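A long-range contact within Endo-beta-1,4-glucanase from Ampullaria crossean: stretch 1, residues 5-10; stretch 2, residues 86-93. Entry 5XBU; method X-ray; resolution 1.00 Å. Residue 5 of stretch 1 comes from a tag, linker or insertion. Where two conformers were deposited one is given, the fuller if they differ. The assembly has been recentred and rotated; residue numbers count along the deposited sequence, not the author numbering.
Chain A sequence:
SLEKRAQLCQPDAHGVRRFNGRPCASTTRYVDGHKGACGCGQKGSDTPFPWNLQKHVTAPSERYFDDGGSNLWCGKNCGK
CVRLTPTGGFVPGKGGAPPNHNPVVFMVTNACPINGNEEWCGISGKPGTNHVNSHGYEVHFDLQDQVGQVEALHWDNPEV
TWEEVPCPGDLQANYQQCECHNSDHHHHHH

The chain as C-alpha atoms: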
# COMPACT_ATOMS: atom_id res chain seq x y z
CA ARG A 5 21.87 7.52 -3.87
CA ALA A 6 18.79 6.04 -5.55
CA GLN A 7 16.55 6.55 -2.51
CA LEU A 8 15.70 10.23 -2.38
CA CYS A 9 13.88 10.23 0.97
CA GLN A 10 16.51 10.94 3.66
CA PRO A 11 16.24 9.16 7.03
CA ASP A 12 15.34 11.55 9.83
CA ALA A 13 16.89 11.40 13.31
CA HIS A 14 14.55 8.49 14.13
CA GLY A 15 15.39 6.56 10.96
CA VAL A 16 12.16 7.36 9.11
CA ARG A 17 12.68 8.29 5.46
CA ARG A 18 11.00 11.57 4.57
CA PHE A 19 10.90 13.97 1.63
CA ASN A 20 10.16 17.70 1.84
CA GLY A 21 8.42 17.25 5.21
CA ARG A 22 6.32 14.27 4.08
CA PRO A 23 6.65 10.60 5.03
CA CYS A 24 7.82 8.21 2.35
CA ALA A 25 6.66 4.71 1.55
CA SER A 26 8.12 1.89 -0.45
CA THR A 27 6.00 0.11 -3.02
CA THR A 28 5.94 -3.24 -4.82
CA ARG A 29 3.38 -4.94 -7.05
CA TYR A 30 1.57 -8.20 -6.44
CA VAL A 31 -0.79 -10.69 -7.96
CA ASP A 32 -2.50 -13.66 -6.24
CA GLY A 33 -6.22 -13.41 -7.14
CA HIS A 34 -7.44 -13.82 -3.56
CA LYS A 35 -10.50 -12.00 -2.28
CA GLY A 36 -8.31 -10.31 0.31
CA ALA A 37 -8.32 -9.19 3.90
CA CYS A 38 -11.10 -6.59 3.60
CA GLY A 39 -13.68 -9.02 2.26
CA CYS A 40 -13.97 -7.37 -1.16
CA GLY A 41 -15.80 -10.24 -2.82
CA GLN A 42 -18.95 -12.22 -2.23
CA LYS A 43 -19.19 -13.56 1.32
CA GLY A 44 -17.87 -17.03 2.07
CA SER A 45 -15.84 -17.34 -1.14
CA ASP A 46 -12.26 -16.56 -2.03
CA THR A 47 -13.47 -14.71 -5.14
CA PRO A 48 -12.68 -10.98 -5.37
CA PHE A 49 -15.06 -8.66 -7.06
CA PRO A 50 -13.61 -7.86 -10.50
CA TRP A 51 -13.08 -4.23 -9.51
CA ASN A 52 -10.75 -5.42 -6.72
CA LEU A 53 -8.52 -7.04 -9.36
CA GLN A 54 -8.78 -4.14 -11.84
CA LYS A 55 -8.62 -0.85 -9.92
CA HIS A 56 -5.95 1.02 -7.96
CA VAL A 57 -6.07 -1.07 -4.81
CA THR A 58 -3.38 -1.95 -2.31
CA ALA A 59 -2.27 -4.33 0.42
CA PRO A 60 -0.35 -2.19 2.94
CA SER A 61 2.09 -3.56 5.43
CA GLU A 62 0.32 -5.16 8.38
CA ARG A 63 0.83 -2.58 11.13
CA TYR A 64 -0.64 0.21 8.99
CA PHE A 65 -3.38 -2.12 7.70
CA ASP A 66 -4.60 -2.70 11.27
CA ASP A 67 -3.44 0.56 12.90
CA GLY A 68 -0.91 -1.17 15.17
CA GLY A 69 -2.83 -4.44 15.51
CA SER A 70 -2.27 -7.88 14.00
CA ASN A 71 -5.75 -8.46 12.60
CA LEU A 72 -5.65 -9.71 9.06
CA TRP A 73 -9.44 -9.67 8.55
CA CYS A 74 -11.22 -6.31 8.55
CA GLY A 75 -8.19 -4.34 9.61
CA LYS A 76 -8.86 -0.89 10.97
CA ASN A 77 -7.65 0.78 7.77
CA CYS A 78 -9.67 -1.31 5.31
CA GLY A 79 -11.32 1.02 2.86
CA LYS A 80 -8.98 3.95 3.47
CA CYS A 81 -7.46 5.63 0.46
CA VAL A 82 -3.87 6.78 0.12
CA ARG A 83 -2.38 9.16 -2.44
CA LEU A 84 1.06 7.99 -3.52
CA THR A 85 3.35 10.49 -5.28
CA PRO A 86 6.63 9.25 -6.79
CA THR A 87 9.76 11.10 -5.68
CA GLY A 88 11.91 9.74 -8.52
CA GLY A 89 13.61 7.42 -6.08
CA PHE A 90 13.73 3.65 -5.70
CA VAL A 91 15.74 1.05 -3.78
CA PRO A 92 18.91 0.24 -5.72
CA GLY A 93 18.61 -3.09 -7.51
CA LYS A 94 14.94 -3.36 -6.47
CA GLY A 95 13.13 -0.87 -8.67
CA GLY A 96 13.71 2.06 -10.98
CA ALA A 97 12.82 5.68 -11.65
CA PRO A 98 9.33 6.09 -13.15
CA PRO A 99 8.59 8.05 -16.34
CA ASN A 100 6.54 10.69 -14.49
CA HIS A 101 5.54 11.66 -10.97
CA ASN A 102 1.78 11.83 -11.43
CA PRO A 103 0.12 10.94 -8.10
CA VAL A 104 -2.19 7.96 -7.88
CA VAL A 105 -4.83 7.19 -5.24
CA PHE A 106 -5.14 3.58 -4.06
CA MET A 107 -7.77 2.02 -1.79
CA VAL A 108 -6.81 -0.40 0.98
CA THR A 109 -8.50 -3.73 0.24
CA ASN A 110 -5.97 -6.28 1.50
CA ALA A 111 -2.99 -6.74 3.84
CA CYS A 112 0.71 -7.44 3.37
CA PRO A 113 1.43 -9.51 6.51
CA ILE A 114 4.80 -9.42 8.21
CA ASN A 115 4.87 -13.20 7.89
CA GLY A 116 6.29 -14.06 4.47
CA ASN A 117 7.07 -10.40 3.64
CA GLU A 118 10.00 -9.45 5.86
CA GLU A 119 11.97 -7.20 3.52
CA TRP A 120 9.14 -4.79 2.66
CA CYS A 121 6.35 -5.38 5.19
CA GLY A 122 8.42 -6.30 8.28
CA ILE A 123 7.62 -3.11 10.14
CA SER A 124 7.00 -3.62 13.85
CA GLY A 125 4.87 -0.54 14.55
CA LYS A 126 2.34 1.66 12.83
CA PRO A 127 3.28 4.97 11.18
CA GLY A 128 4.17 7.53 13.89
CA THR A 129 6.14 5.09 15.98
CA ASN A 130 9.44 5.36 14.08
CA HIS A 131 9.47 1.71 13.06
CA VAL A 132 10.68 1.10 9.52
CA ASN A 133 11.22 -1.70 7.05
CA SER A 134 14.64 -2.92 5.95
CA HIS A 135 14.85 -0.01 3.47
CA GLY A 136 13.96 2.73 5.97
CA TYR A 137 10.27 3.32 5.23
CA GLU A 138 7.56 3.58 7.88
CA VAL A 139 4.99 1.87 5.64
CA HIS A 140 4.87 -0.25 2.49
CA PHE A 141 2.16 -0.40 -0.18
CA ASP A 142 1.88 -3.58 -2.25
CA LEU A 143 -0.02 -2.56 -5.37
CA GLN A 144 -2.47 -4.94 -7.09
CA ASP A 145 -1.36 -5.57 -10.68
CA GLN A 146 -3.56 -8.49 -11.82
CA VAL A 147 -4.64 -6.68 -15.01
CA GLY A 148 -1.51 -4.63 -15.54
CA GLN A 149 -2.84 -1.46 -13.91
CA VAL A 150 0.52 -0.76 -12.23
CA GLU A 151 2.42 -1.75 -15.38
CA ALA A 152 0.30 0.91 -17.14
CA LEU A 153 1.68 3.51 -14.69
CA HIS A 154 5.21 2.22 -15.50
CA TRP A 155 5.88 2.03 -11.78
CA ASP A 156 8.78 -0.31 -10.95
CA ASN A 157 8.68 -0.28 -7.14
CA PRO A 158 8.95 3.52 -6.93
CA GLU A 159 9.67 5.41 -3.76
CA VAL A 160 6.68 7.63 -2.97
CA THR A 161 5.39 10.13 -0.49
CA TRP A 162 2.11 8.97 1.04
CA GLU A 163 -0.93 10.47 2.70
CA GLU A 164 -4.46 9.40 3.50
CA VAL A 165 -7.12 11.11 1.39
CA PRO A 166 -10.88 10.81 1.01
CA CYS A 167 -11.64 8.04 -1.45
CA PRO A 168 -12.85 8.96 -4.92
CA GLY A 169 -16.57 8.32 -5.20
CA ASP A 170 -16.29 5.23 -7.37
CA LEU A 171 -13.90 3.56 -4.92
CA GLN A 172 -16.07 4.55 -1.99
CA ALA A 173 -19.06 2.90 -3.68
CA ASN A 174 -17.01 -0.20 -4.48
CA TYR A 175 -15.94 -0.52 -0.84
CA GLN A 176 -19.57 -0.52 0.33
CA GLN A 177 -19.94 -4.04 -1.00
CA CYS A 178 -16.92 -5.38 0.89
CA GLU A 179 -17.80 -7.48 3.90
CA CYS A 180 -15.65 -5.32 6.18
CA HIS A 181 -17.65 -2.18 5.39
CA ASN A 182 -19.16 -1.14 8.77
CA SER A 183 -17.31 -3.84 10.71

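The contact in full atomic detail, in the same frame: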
# COMPACT_ATOMS: atom_id res chain seq x y z
N ARG A 5 22.96 7.24 -4.80
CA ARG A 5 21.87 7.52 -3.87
C ARG A 5 20.51 7.45 -4.59
O ARG A 5 19.92 8.47 -4.95
CB ARG A 5 22.08 8.88 -3.22
CG ARG A 5 21.03 9.30 -2.22
CD ARG A 5 21.37 10.65 -1.61
NE ARG A 5 20.19 11.29 -1.04
CZ ARG A 5 19.46 12.20 -1.67
NH1 ARG A 5 18.41 12.74 -1.07
NH2 ARG A 5 19.79 12.59 -2.90
N ALA A 6 20.02 6.23 -4.80
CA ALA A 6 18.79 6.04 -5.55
C ALA A 6 17.57 6.38 -4.72
O ALA A 6 16.56 6.82 -5.29
CB ALA A 6 18.67 4.61 -6.07
N GLN A 7 17.63 6.17 -3.40
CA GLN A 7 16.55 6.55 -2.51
C GLN A 7 16.69 8.03 -2.19
O GLN A 7 17.72 8.47 -1.69
CB GLN A 7 16.62 5.70 -1.25
CG GLN A 7 16.32 4.24 -1.52
CD GLN A 7 16.54 3.36 -0.32
OE1 GLN A 7 17.53 2.63 -0.21
NE2 GLN A 7 15.57 3.38 0.59
N LEU A 8 15.66 8.79 -2.52
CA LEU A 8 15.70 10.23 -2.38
C LEU A 8 15.10 10.72 -1.08
O LEU A 8 15.28 11.89 -0.74
CB LEU A 8 15.04 10.91 -3.58
CG LEU A 8 15.61 10.47 -4.92
CD1 LEU A 8 14.91 11.20 -6.03
CD2 LEU A 8 17.13 10.68 -4.98
N CYS A 9 14.39 9.87 -0.35
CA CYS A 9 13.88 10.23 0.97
C CYS A 9 14.97 9.98 2.01
O CYS A 9 15.33 8.83 2.27
CB CYS A 9 12.69 9.34 1.28
SG CYS A 9 11.30 9.59 0.13
N GLN A 10 15.43 11.04 2.67
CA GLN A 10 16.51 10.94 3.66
C GLN A 10 15.97 10.45 5.00
O GLN A 10 14.93 10.93 5.46
CB GLN A 10 17.15 12.30 3.83
CG GLN A 10 17.76 12.68 2.48
CD GLN A 10 18.62 13.95 2.40
OE1 GLN A 10 18.10 15.00 1.96
NE2 GLN A 10 19.95 13.84 2.65
N PRO A 86 5.22 9.62 -6.62
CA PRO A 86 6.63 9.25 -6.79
C PRO A 86 7.55 10.43 -6.49
O PRO A 86 7.27 11.57 -6.87
CB PRO A 86 6.73 8.84 -8.26
CG PRO A 86 5.31 8.39 -8.59
CD PRO A 86 4.43 9.35 -7.85
N THR A 87 8.70 10.11 -5.88
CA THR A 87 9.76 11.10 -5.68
C THR A 87 10.78 11.09 -6.82
O THR A 87 11.58 12.02 -6.92
CB THR A 87 10.52 10.76 -4.39
OG1 THR A 87 11.07 9.45 -4.59
CG2 THR A 87 9.63 10.83 -3.17
N GLY A 88 10.80 10.04 -7.63
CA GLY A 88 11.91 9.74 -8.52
C GLY A 88 12.87 8.71 -7.98
O GLY A 88 13.76 8.26 -8.71
N GLY A 89 12.75 8.38 -6.71
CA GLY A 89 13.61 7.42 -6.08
C GLY A 89 13.12 5.99 -6.20
O GLY A 89 12.01 5.72 -6.66
N PHE A 90 13.96 5.08 -5.73
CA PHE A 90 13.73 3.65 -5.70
C PHE A 90 14.87 3.03 -4.90
O PHE A 90 15.90 3.67 -4.68
CB PHE A 90 13.63 3.05 -7.12
CG PHE A 90 14.87 3.29 -7.94
CD1 PHE A 90 15.01 4.48 -8.63
CD2 PHE A 90 15.88 2.35 -7.97
CE1 PHE A 90 16.15 4.71 -9.39
CE2 PHE A 90 17.03 2.59 -8.72
CZ PHE A 90 17.15 3.75 -9.43
N VAL A 91 14.68 1.78 -4.50
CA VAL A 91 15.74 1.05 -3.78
C VAL A 91 16.69 0.45 -4.80
O VAL A 91 16.23 -0.25 -5.71
CB VAL A 91 15.12 -0.03 -2.88
CG1 VAL A 91 16.19 -0.88 -2.23
CG2 VAL A 91 14.22 0.58 -1.83
N PRO A 92 17.99 0.71 -4.68
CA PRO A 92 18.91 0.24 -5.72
C PRO A 92 18.83 -1.27 -5.90
O PRO A 92 18.85 -2.05 -4.93
CB PRO A 92 20.29 0.72 -5.23
CG PRO A 92 20.11 1.35 -3.96
CD PRO A 92 18.66 1.61 -3.72
N GLY A 93 18.69 -1.69 -7.16
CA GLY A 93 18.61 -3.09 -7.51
C GLY A 93 17.24 -3.69 -7.33
O GLY A 93 17.06 -4.88 -7.63
O HOH W 1 16.72 7.99 -7.87

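Ala6, Gln7 and Leu8 supply most of stretch 1's side of the contact, which buries 397 Å² over both sides and joins two irregular segments whose touching residues lie at least 78 positions apart in sequence.

Ala6 covers the most. Its carbonyl carries the one direct hydrogen bond between the stretches: Phe90 N donates to Ala6 O at 3.2 Å, with an N-H...O angle of 153°. The same oxygen accepts from a water, 2.8 Å from Ala6 O, which also donates to Gly88 O at 3.1 Å and so forms a second, indirect link. The methyl points toward stretch 2. Ala6 CB lies 3.9 Å from the centroid of the Phe90 ring and 18° off the ring normal, a CH-pi contact over the face; it also meets Pro92 CD at 3.8 Å. Although the CA-to-CB bond of Phe90 points away, chi1 of 58° (p) brings the ring back to this methyl.

Gln7 starts out sideways, but its m, t chain runs along stretch 2. Gln7 CG packs 3.2 Å from Phe90 O, and Gln7 CD lies 3.9 Å from Val91 CG2. The chain and its amide both pack here, with Gln7 OE1 3.8 Å from Pro92 CD; NE2 also has a hydrogen bond elsewhere in the structure.

The CA-to-CB bond of Leu8 points toward stretch 2, and its side chain meets Thr87 to Gly89. In its m, t rotamer, Leu8 CD1 sits 3.5 Å from Thr87 O and 3.6 Å from Gly89 N, laying its CD1 methyl against backbone. Thr87 braces that segment internally: Gly89 N donates to Thr87 OG1 at 2.9 Å and 159°, while Thr87 CG2 touches Cys9 SG at 3.9 Å.

Glycine suits both positions that follow. Gly88 has phi/psi of 98/-11, where a CB would jam against the preceding carbonyl oxygen. At Gly89, an ideal CB would clash with Leu8 N at 3.0 Å; its absence lets Gly89 CA approach Ala6 O to 3.1 Å.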